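Local atomic coordinates of caltubin, EF-hand (Lymnaea stagnalis, PDB entry 6VAN), a protein that probably binds calcium through its four EF-hand loops, each of which holds a strontium ion in this crystal. Residues D21-F26 with N57-F62; E28-I33 with Q43-F48; Y75-A80 with E137-Y142; V95-L100 with Y121-D126. All coordinates share one frame; numbering follows the deposited sequence.

Contact 1 (D21-F26 with N57-F62); sequences DGQSTF and NGAIDF. With SR (strontium ion), chain D; SR (strontium ion), chain C.
The short antiparallel ribbon that couples the two metal-binding loops of an EF-hand pair is built here from strands 23-24 and 60-61. Ser24 and Ile60 form its hydrogen-bonded pair: Ser24 N reaches Ile60 O at 2.8 Å in an almost straight bond (172°), and Ile60 N returns to Ser24 O at 2.9 Å. A third rung lies further along, where Phe62 N meets Gly22 O at 2.8 Å in the plane of the carbonyl. The side chains of Ser24 and Ile60 share the face turned to Phe12 and Val29, whereas Gln23 and Asp61, the non-hydrogen-bonded pair, occupy the other.

On that second face the extended chain of Gln23 runs alongside Asp61, pointing the same way, and NE2 gives a bent bond (132°) to Asp61 OD1 at 2.7 Å. Asn57 ND2 gives to the same OD1 at 3.2 Å, so both donors share the syn side of one oxygen. Gln23 NE2 and Asn57 ND2, two donors not bonded to each other, come tip to tip 2.8 Å apart, with the amide planes 90° to each other. An alanine in place of Gln23 would remove the NE2 bond and would probably loosen the side-chain link between the loops and the orientation of the Asp61 carboxylate.

Each loop also serves its own ion. Asp21 OD1 accepts from Gln23 N in an Asx turn while binding one strontium, to which Gln23 O contributes at 2.4 Å; across the ribbon, Asp61 OD2 holds the other strontium at 2.4 Å.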
# COMPACT_ATOMS: atom_id res chain seq x y z
N ASP A 21 8.72 -18.76 3.35
CA ASP A 21 8.60 -19.56 4.60
C ASP A 21 7.16 -19.46 5.14
O ASP A 21 6.85 -20.15 6.12
CB ASP A 21 9.66 -19.16 5.64
CG ASP A 21 9.69 -17.69 5.97
OD1 ASP A 21 8.60 -17.14 6.31
OD2 ASP A 21 10.80 -17.06 5.85
N GLY A 22 6.33 -18.61 4.53
CA GLY A 22 4.90 -18.46 4.87
C GLY A 22 4.64 -17.24 5.75
O GLY A 22 3.46 -16.94 6.00
N GLN A 23 5.69 -16.59 6.24
CA GLN A 23 5.60 -15.41 7.14
C GLN A 23 6.35 -14.21 6.55
O GLN A 23 7.46 -14.41 5.94
CB GLN A 23 6.21 -15.72 8.51
CG GLN A 23 5.51 -16.86 9.25
CD GLN A 23 5.69 -16.73 10.74
OE1 GLN A 23 6.73 -16.32 11.23
NE2 GLN A 23 4.64 -17.08 11.48
N SER A 24 5.76 -13.03 6.70
CA SER A 24 6.43 -11.73 6.49
C SER A 24 6.69 -11.14 7.87
O SER A 24 5.74 -10.73 8.56
CB SER A 24 5.65 -10.82 5.59
OG SER A 24 6.47 -9.74 5.16
N THR A 25 7.96 -11.26 8.29
CA THR A 25 8.47 -10.73 9.57
C THR A 25 8.82 -9.26 9.38
O THR A 25 8.82 -8.77 8.23
CB THR A 25 9.68 -11.54 10.06
OG1 THR A 25 10.73 -11.41 9.11
CG2 THR A 25 9.36 -13.00 10.27
N PHE A 26 9.12 -8.59 10.49
CA PHE A 26 9.36 -7.13 10.59
C PHE A 26 10.25 -6.60 9.46
O PHE A 26 9.82 -5.70 8.72
CB PHE A 26 9.99 -6.79 11.94
CG PHE A 26 10.08 -5.31 12.17
CD1 PHE A 26 9.00 -4.62 12.68
CD2 PHE A 26 11.22 -4.61 11.82
CE1 PHE A 26 9.06 -3.24 12.86
CE2 PHE A 26 11.29 -3.24 12.00
CZ PHE A 26 10.21 -2.56 12.52
N ASN A 57 1.16 -13.28 16.33
CA ASN A 57 2.54 -13.84 16.33
C ASN A 57 3.55 -12.79 15.83
O ASN A 57 4.70 -13.16 15.55
CB ASN A 57 2.61 -15.15 15.54
CG ASN A 57 2.44 -14.96 14.06
OD1 ASN A 57 2.02 -13.88 13.61
ND2 ASN A 57 2.77 -15.98 13.27
N GLY A 58 3.11 -11.53 15.65
CA GLY A 58 3.95 -10.38 15.26
C GLY A 58 4.39 -10.42 13.80
O GLY A 58 5.24 -9.62 13.42
N ALA A 59 3.80 -11.30 12.98
CA ALA A 59 4.18 -11.51 11.57
C ALA A 59 2.90 -11.58 10.72
O ALA A 59 1.82 -11.87 11.30
CB ALA A 59 4.99 -12.76 11.43
N ILE A 60 3.00 -11.26 9.44
CA ILE A 60 1.87 -11.50 8.50
C ILE A 60 2.04 -12.90 7.93
O ILE A 60 3.03 -13.15 7.26
CB ILE A 60 1.78 -10.45 7.37
CG1 ILE A 60 1.68 -9.02 7.92
CG2 ILE A 60 0.62 -10.78 6.44
CD1 ILE A 60 1.80 -7.93 6.88
N ASP A 61 1.08 -13.78 8.22
CA ASP A 61 1.09 -15.18 7.77
C ASP A 61 0.34 -15.24 6.44
O ASP A 61 -0.78 -14.74 6.40
CB ASP A 61 0.49 -16.05 8.85
CG ASP A 61 1.28 -15.95 10.14
OD1 ASP A 61 2.38 -16.52 10.18
OD2 ASP A 61 0.76 -15.38 11.09
N PHE A 62 0.92 -15.84 5.40
CA PHE A 62 0.19 -16.01 4.12
C PHE A 62 -1.16 -16.67 4.42
O PHE A 62 -2.18 -16.17 4.00
CB PHE A 62 0.98 -16.81 3.09
CG PHE A 62 0.22 -16.98 1.81
CD1 PHE A 62 0.06 -15.90 0.95
CD2 PHE A 62 -0.40 -18.17 1.50
CE1 PHE A 62 -0.69 -16.04 -0.21
CE2 PHE A 62 -1.14 -18.31 0.34
CZ PHE A 62 -1.27 -17.25 -0.52
SR SR D . 0.24 -13.40 12.24
SR SR C . 9.79 -14.74 5.87
O HOH W 1 2.88 -18.68 8.58
O HOH W 2 10.10 -15.43 8.40

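Contact 2 (E28-I33 with Q43-F48); sequences EVKNYI and QTVAAF. With SR (strontium ion), chain C; SR (strontium ion), chain G.
Segments 28-33 and 43-48 of helices 26-34 and 42-52 cross steeply, their axes approaching to 9.7 Å with 110° between the chain directions and the backbones nearest at Lys30 and Val45. No hydrogen bond joins them; the contact is made by branched and aromatic side chains. Val29 and Val45 each set CG1 anti to the backbone N and lie side by side, pointing opposite ways, the two CG1 methyls meeting at 3.9 Å. Val29 CG1 also presses on Phe48 CD1 at 3.7 Å. Here the helix that leaves the first EF-hand loop packs on the helix that enters the second, as is usual in an EF-hand pair, and Ile60 of strand 60-61, beyond the second helix, also packs on Val29 and Phe48. Ile33 CD1 lies over one face of the Phe48 ring, 4.1 Å above its plane and displaced toward the rim. Val45 CG2 fits against the root of Lys30, touching its CG at 3.9 Å, while the extended lysine chain carries NZ away to a salt bridge with Asp42. In the first turn of helix 26-34 the Glu28 chain leads away from the contact, and its carboxylate clasps a strontium with OE1 and OE2, each 2.6 Å from the ion.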
# COMPACT_ATOMS: atom_id res chain seq x y z
N GLU A 28 11.17 -7.79 6.74
CA GLU A 28 10.64 -8.10 5.39
C GLU A 28 9.58 -7.07 5.03
O GLU A 28 9.65 -6.53 3.90
CB GLU A 28 10.04 -9.49 5.38
CG GLU A 28 11.03 -10.53 5.85
CD GLU A 28 10.41 -11.90 5.87
OE1 GLU A 28 10.01 -12.37 6.99
OE2 GLU A 28 10.30 -12.48 4.80
N VAL A 29 8.69 -6.76 5.98
CA VAL A 29 7.62 -5.74 5.76
C VAL A 29 8.34 -4.39 5.61
O VAL A 29 7.99 -3.63 4.72
CB VAL A 29 6.57 -5.73 6.87
CG1 VAL A 29 5.56 -4.60 6.70
CG2 VAL A 29 5.85 -7.08 6.94
N LYS A 30 9.37 -4.13 6.41
CA LYS A 30 10.14 -2.86 6.37
C LYS A 30 10.81 -2.69 5.01
O LYS A 30 10.65 -1.62 4.42
CB LYS A 30 11.17 -2.80 7.49
CG LYS A 30 11.75 -1.42 7.71
CD LYS A 30 12.45 -1.28 9.01
CE LYS A 30 13.09 0.08 9.18
NZ LYS A 30 13.86 0.13 10.44
N ASN A 31 11.51 -3.70 4.50
CA ASN A 31 12.18 -3.67 3.18
C ASN A 31 11.13 -3.46 2.08
O ASN A 31 11.43 -2.74 1.12
CB ASN A 31 13.05 -4.91 3.01
CG ASN A 31 14.38 -4.75 3.72
OD1 ASN A 31 14.59 -3.77 4.44
ND2 ASN A 31 15.28 -5.70 3.52
N TYR A 32 9.93 -4.01 2.26
CA TYR A 32 8.77 -3.79 1.37
C TYR A 32 8.40 -2.30 1.35
O TYR A 32 8.47 -1.65 0.29
CB TYR A 32 7.61 -4.69 1.80
CG TYR A 32 6.30 -4.32 1.17
CD1 TYR A 32 6.11 -4.47 -0.18
CD2 TYR A 32 5.27 -3.80 1.93
CE1 TYR A 32 4.91 -4.14 -0.77
CE2 TYR A 32 4.05 -3.46 1.36
CZ TYR A 32 3.89 -3.62 -0.00
OH TYR A 32 2.70 -3.30 -0.59
N ILE A 33 8.05 -1.73 2.51
CA ILE A 33 7.57 -0.32 2.58
C ILE A 33 8.72 0.62 2.22
O ILE A 33 8.45 1.69 1.63
CB ILE A 33 6.95 -0.00 3.94
CG1 ILE A 33 5.71 -0.87 4.20
CG2 ILE A 33 6.64 1.48 4.06
CD1 ILE A 33 5.10 -0.71 5.56
N GLN A 43 7.70 2.00 13.91
CA GLN A 43 6.33 1.94 14.48
C GLN A 43 5.28 1.88 13.36
O GLN A 43 4.26 1.19 13.53
CB GLN A 43 6.04 3.14 15.37
CG GLN A 43 4.62 3.13 15.93
N THR A 44 5.48 2.59 12.25
CA THR A 44 4.55 2.48 11.10
C THR A 44 4.51 1.01 10.65
O THR A 44 3.37 0.50 10.39
CB THR A 44 4.91 3.43 9.96
OG1 THR A 44 4.61 4.75 10.42
CG2 THR A 44 4.14 3.12 8.69
N VAL A 45 5.70 0.41 10.49
CA VAL A 45 5.87 -1.00 10.03
C VAL A 45 5.11 -1.89 11.01
O VAL A 45 4.41 -2.79 10.54
CB VAL A 45 7.34 -1.41 9.90
CG1 VAL A 45 7.49 -2.91 9.65
CG2 VAL A 45 8.05 -0.60 8.81
N ALA A 46 5.21 -1.64 12.32
CA ALA A 46 4.56 -2.47 13.36
C ALA A 46 3.03 -2.39 13.24
O ALA A 46 2.40 -3.45 13.34
CB ALA A 46 5.07 -2.06 14.73
N ALA A 47 2.46 -1.21 12.97
CA ALA A 47 1.00 -0.97 12.90
C ALA A 47 0.40 -1.66 11.65
O ALA A 47 -0.77 -2.12 11.71
CB ALA A 47 0.73 0.52 12.84
N PHE A 48 1.16 -1.64 10.56
CA PHE A 48 0.82 -2.33 9.29
C PHE A 48 0.65 -3.83 9.58
O PHE A 48 -0.39 -4.43 9.20
CB PHE A 48 1.92 -2.08 8.27
CG PHE A 48 1.60 -2.60 6.89
CD1 PHE A 48 1.89 -3.90 6.54
CD2 PHE A 48 0.99 -1.78 5.94
CE1 PHE A 48 1.60 -4.39 5.28
CE2 PHE A 48 0.70 -2.27 4.68
CZ PHE A 48 1.01 -3.57 4.35
SR SR C . 9.79 -14.74 5.87
SR SR G . 6.44 6.46 8.65
O HOH W 2 10.10 -15.43 8.40
O HOH W 3 5.64 8.68 10.41
O HOH W 4 7.34 9.02 8.69

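Contact 3 (Y75-A80 with E137-Y142); sequences YTLEGA and EFKTLY. With SR (strontium ion), chain F; EDO (1,2-ethanediol), chain K.
Glu137 O is gripped by two donors, both from Thr140: the backbone N at 3.1 Å and the hydroxyl OG1 at 2.7 Å, the latter approaching in the plane of the carbonyl. Both bonds tie Thr140 back to the carbonyl three residues before it. Further on, Tyr142 faces the beginning of helix 77-87, whose N-cap Thr76 takes the Gly79 N-H on its OG1. Ala80 CB touches Tyr142 CE2 at 3.8 Å, and Tyr142 CB rests 3.8 Å from Tyr75 CD1, the two tyrosine side chains crossing at about a right angle. The contact thus brings the entering helix of the third EF-hand against the end of the fourth, within one EF-hand pair. Glu137 takes no part in this packing; its two carboxylate oxygens bind a strontium. Phe138 turns a ring edge to the backbone, with CE2 3.4 Å from Ala80 O. Tyr75 OH sits beside the aliphatic root of Lys139, 3.6 Å from its CB, while Lys139 NZ pairs with Asp136. An ethanediol molecule, probably from the crystallisation liquor, lays C2 over the centre of the Tyr75 ring, and its O2 donates to Lys139 O at 2.7 Å.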
# COMPACT_ATOMS: atom_id res chain seq x y z
N TYR A 75 -13.66 -1.84 1.08
CA TYR A 75 -13.25 -0.47 1.44
C TYR A 75 -13.53 -0.21 2.91
O TYR A 75 -14.65 -0.46 3.37
CB TYR A 75 -13.98 0.57 0.61
CG TYR A 75 -13.82 1.94 1.18
CD1 TYR A 75 -12.68 2.70 0.95
CD2 TYR A 75 -14.79 2.47 2.03
CE1 TYR A 75 -12.52 3.95 1.52
CE2 TYR A 75 -14.65 3.72 2.58
CZ TYR A 75 -13.51 4.47 2.34
OH TYR A 75 -13.36 5.70 2.90
N THR A 76 -12.54 0.33 3.61
CA THR A 76 -12.73 1.06 4.88
C THR A 76 -11.88 2.31 4.87
O THR A 76 -10.82 2.32 4.22
CB THR A 76 -12.38 0.23 6.12
OG1 THR A 76 -10.98 -0.00 6.18
CG2 THR A 76 -13.10 -1.10 6.17
N LEU A 77 -12.31 3.35 5.57
CA LEU A 77 -11.51 4.57 5.67
C LEU A 77 -10.17 4.24 6.32
O LEU A 77 -9.14 4.72 5.81
CB LEU A 77 -12.27 5.65 6.44
CG LEU A 77 -11.52 6.98 6.52
CD1 LEU A 77 -11.49 7.65 5.17
CD2 LEU A 77 -12.09 7.90 7.59
N GLU A 78 -10.16 3.44 7.38
CA GLU A 78 -8.91 3.08 8.09
C GLU A 78 -7.92 2.41 7.11
O GLU A 78 -6.72 2.75 7.12
CB GLU A 78 -9.25 2.13 9.24
CG GLU A 78 -8.08 1.79 10.13
CD GLU A 78 -8.41 0.77 11.19
OE1 GLU A 78 -9.58 0.77 11.67
OE2 GLU A 78 -7.53 -0.05 11.52
N GLY A 79 -8.40 1.49 6.30
CA GLY A 79 -7.54 0.81 5.32
C GLY A 79 -7.05 1.77 4.26
O GLY A 79 -5.86 1.70 3.90
N ALA A 80 -7.90 2.62 3.74
CA ALA A 80 -7.50 3.65 2.76
C ALA A 80 -6.46 4.59 3.39
O ALA A 80 -5.47 4.92 2.73
CB ALA A 80 -8.71 4.39 2.24
N GLU A 137 -10.28 13.31 -0.50
CA GLU A 137 -10.20 13.15 -1.97
C GLU A 137 -9.69 11.74 -2.29
O GLU A 137 -10.29 11.04 -3.14
CB GLU A 137 -9.28 14.21 -2.54
CG GLU A 137 -9.86 15.61 -2.51
CD GLU A 137 -8.87 16.69 -2.88
OE1 GLU A 137 -7.68 16.59 -2.51
OE2 GLU A 137 -9.26 17.64 -3.56
N PHE A 138 -8.60 11.34 -1.67
CA PHE A 138 -7.96 10.04 -1.94
C PHE A 138 -8.95 8.89 -1.80
O PHE A 138 -9.00 7.96 -2.62
CB PHE A 138 -6.80 9.86 -0.99
CG PHE A 138 -6.08 8.55 -1.12
CD1 PHE A 138 -5.19 8.35 -2.15
CD2 PHE A 138 -6.27 7.55 -0.20
CE1 PHE A 138 -4.52 7.14 -2.26
CE2 PHE A 138 -5.58 6.36 -0.30
CZ PHE A 138 -4.69 6.16 -1.33
N LYS A 139 -9.77 8.92 -0.76
CA LYS A 139 -10.65 7.75 -0.47
C LYS A 139 -11.63 7.52 -1.61
O LYS A 139 -12.09 6.37 -1.77
CB LYS A 139 -11.41 7.95 0.84
CG LYS A 139 -12.46 9.04 0.78
CD LYS A 139 -13.14 9.34 2.10
CE LYS A 139 -14.36 10.20 1.86
NZ LYS A 139 -14.84 10.86 3.09
N THR A 140 -11.94 8.54 -2.40
CA THR A 140 -12.92 8.38 -3.48
C THR A 140 -12.34 7.50 -4.58
O THR A 140 -13.13 6.98 -5.40
CB THR A 140 -13.35 9.71 -4.11
OG1 THR A 140 -12.30 10.31 -4.84
CG2 THR A 140 -13.88 10.69 -3.09
N LEU A 141 -11.03 7.27 -4.61
CA LEU A 141 -10.41 6.47 -5.70
C LEU A 141 -10.77 5.01 -5.53
O LEU A 141 -10.55 4.25 -6.47
CB LEU A 141 -8.91 6.70 -5.68
CG LEU A 141 -8.46 8.11 -6.01
CD1 LEU A 141 -6.98 8.27 -5.72
CD2 LEU A 141 -8.77 8.49 -7.45
N TYR A 142 -11.32 4.62 -4.39
CA TYR A 142 -11.72 3.22 -4.15
C TYR A 142 -13.12 2.92 -4.67
O TYR A 142 -13.46 1.73 -4.64
CB TYR A 142 -11.59 2.89 -2.67
CG TYR A 142 -10.15 2.71 -2.28
CD1 TYR A 142 -9.52 1.51 -2.48
CD2 TYR A 142 -9.40 3.77 -1.77
CE1 TYR A 142 -8.18 1.34 -2.14
CE2 TYR A 142 -8.08 3.62 -1.41
CZ TYR A 142 -7.47 2.39 -1.59
OH TYR A 142 -6.14 2.25 -1.29
SR SR F . -6.83 18.77 -3.54
C1 EDO K . -15.80 6.07 -0.28
O1 EDO K . -16.98 6.43 -1.01
C2 EDO K . -15.07 4.98 -0.91
O2 EDO K . -14.55 5.33 -2.20
O HOH W 5 -5.97 19.53 -1.30
O HOH W 6 -8.48 19.61 -1.35

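Contact 4 (V95-L100 with Y121-D126); sequences VTEAEL and YYMSAD. With SR (strontium ion), chain E; SR (strontium ion), chain F.
In the C-terminal EF-hand pair, this contact joins the end of the third metal-binding loop to the chain that runs into the fourth. Strand 95-96 leads straight into helix 97-106, and a capping box secures the junction. Glu99 N donates to Thr96 OG1 at 3.0 Å (165°), and Thr96 N donates to Glu99 OE1 at 2.9 Å (166°). That OE1 offers its anti lone pair, the one away from OE2, while OE1 and OE2 together clasp a strontium, both 2.5 Å from the ion. Exchanging Glu99 for an alanine would remove two metal ligands and the acceptor of Thr96 N together, and would probably weaken both the ion site and the start of the helix.

The segments meet mainly through apolar groups, with no hydrogen bond between them. Met123, present as selenomethionine, has its chain bent at the second and third torsions, which carries CE to Leu100 CD1 at 3.6 Å. The same leucine methyl stands 4.0 Å from Tyr122 CD2, so Leu100 CD1 is shared by two neighbours in segment 121-126. Glu97 crosses Met123 obliquely, bringing OE1 within 3.7 Å of its CG, whereas Glu97 OE2 bonds to Gln119. Beyond these, Leu133 of strand 132-133, which pairs antiparallel with strand 95-96, touches Val95 and Met123 as well as Asp126. Asp126 begins the fourth loop: its CG is anti to the backbone N, and OD1 binds the second strontium at 2.5 Å.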
# COMPACT_ATOMS: atom_id res chain seq x y z
N VAL A 95 -1.14 13.97 -0.24
CA VAL A 95 -0.28 13.24 -1.21
C VAL A 95 -0.22 14.09 -2.47
O VAL A 95 -1.25 14.27 -3.11
CB VAL A 95 -0.75 11.78 -1.45
CG1 VAL A 95 -0.55 10.96 -0.18
CG2 VAL A 95 -2.19 11.65 -1.94
N THR A 96 0.95 14.60 -2.79
CA THR A 96 1.11 15.43 -3.99
C THR A 96 1.24 14.56 -5.24
O THR A 96 1.61 13.39 -5.16
CB THR A 96 2.36 16.31 -3.91
OG1 THR A 96 3.49 15.47 -3.88
CG2 THR A 96 2.40 17.20 -2.70
N GLU A 97 1.03 15.18 -6.37
CA GLU A 97 1.27 14.50 -7.64
C GLU A 97 2.68 13.92 -7.61
O GLU A 97 2.84 12.76 -7.95
CB GLU A 97 1.08 15.47 -8.78
CG GLU A 97 1.26 14.84 -10.13
CD GLU A 97 0.92 15.77 -11.27
OE1 GLU A 97 -0.24 16.19 -11.35
OE2 GLU A 97 1.82 16.05 -12.06
N ALA A 98 3.69 14.68 -7.20
CA ALA A 98 5.09 14.20 -7.26
C ALA A 98 5.31 13.03 -6.31
O ALA A 98 6.00 12.07 -6.69
CB ALA A 98 6.05 15.31 -6.97
N GLU A 99 4.75 13.07 -5.10
CA GLU A 99 4.89 11.95 -4.15
C GLU A 99 4.26 10.68 -4.76
O GLU A 99 4.88 9.59 -4.66
CB GLU A 99 4.19 12.25 -2.82
CG GLU A 99 4.97 13.22 -1.95
CD GLU A 99 4.21 13.69 -0.72
OE1 GLU A 99 2.96 13.88 -0.78
OE2 GLU A 99 4.87 13.92 0.33
N LEU A 100 3.07 10.80 -5.37
CA LEU A 100 2.36 9.63 -5.93
C LEU A 100 3.15 9.06 -7.11
O LEU A 100 3.19 7.82 -7.23
CB LEU A 100 0.96 10.05 -6.33
CG LEU A 100 0.01 10.40 -5.18
CD1 LEU A 100 -1.20 11.13 -5.72
CD2 LEU A 100 -0.38 9.13 -4.42
N TYR A 121 -5.93 9.15 -13.46
CA TYR A 121 -6.82 8.53 -12.45
C TYR A 121 -6.71 9.26 -11.10
O TYR A 121 -7.74 9.62 -10.51
CB TYR A 121 -6.50 7.05 -12.36
CG TYR A 121 -7.12 6.26 -11.23
CD1 TYR A 121 -8.45 6.41 -10.85
CD2 TYR A 121 -6.37 5.29 -10.59
CE1 TYR A 121 -9.00 5.64 -9.83
CE2 TYR A 121 -6.91 4.51 -9.58
CZ TYR A 121 -8.22 4.69 -9.19
OH TYR A 121 -8.71 3.89 -8.20
N TYR A 122 -5.52 9.41 -10.56
CA TYR A 122 -5.42 9.94 -9.18
C TYR A 122 -5.86 11.40 -9.11
O TYR A 122 -6.64 11.77 -8.21
CB TYR A 122 -4.04 9.74 -8.59
CG TYR A 122 -3.66 8.31 -8.30
CD1 TYR A 122 -4.56 7.26 -8.44
CD2 TYR A 122 -2.39 8.01 -7.90
CE1 TYR A 122 -4.19 5.95 -8.17
CE2 TYR A 122 -2.01 6.71 -7.61
CZ TYR A 122 -2.92 5.69 -7.73
OH TYR A 122 -2.59 4.40 -7.40
N MSE A 123 -5.41 12.23 -10.05
CA MSE A 123 -5.73 13.66 -10.02
C MSE A 123 -7.19 13.89 -10.40
O MSE A 123 -7.71 14.98 -10.15
CB MSE A 123 -4.81 14.47 -10.91
CG MSE A 123 -3.41 14.65 -10.35
SE MSE A 123 -3.33 15.41 -8.51
CE MSE A 123 -2.79 13.93 -7.31
N SER A 124 -7.88 12.90 -10.95
CA SER A 124 -9.32 13.05 -11.21
C SER A 124 -10.06 13.30 -9.88
O SER A 124 -11.22 13.84 -9.91
CB SER A 124 -9.91 11.87 -11.94
OG SER A 124 -10.09 10.74 -11.12
N ALA A 125 -9.47 12.93 -8.73
CA ALA A 125 -10.04 13.14 -7.37
C ALA A 125 -9.59 14.47 -6.77
O ALA A 125 -10.04 14.79 -5.65
CB ALA A 125 -9.67 11.97 -6.48
N ASP A 126 -8.79 15.27 -7.46
CA ASP A 126 -8.27 16.54 -6.93
C ASP A 126 -9.34 17.62 -7.16
O ASP A 126 -9.28 18.35 -8.20
CB ASP A 126 -6.95 16.93 -7.59
CG ASP A 126 -6.34 18.21 -7.07
OD1 ASP A 126 -6.82 18.69 -6.03
OD2 ASP A 126 -5.38 18.68 -7.66
SR SR E . 2.88 14.97 1.52
SR SR F . -6.83 18.77 -3.54
O HOH W 7 3.33 17.10 0.37
O HOH W 5 -5.97 19.53 -1.30
O HOH W 6 -8.48 19.61 -1.35

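How the contacts relate
Following the chain from the N terminus, contact 1 pairs the first two metal-binding loops through their ribbon, and contact 2 falls within the span it closes, joining the helix after one strand to the helix preceding the other. These two share a strontium and a water. Contact 3 opens only after both have closed, and spans the third and fourth EF-hands; contact 4 lies within that span, and the two share another strontium and two waters. The pairs therefore follow in series, one for each half of the molecule. Contacts 2 and 3 do not touch, but helix 77-87, which begins at contact 3, reaches Ile33 of contact 2 through Leu86, bridging the halves.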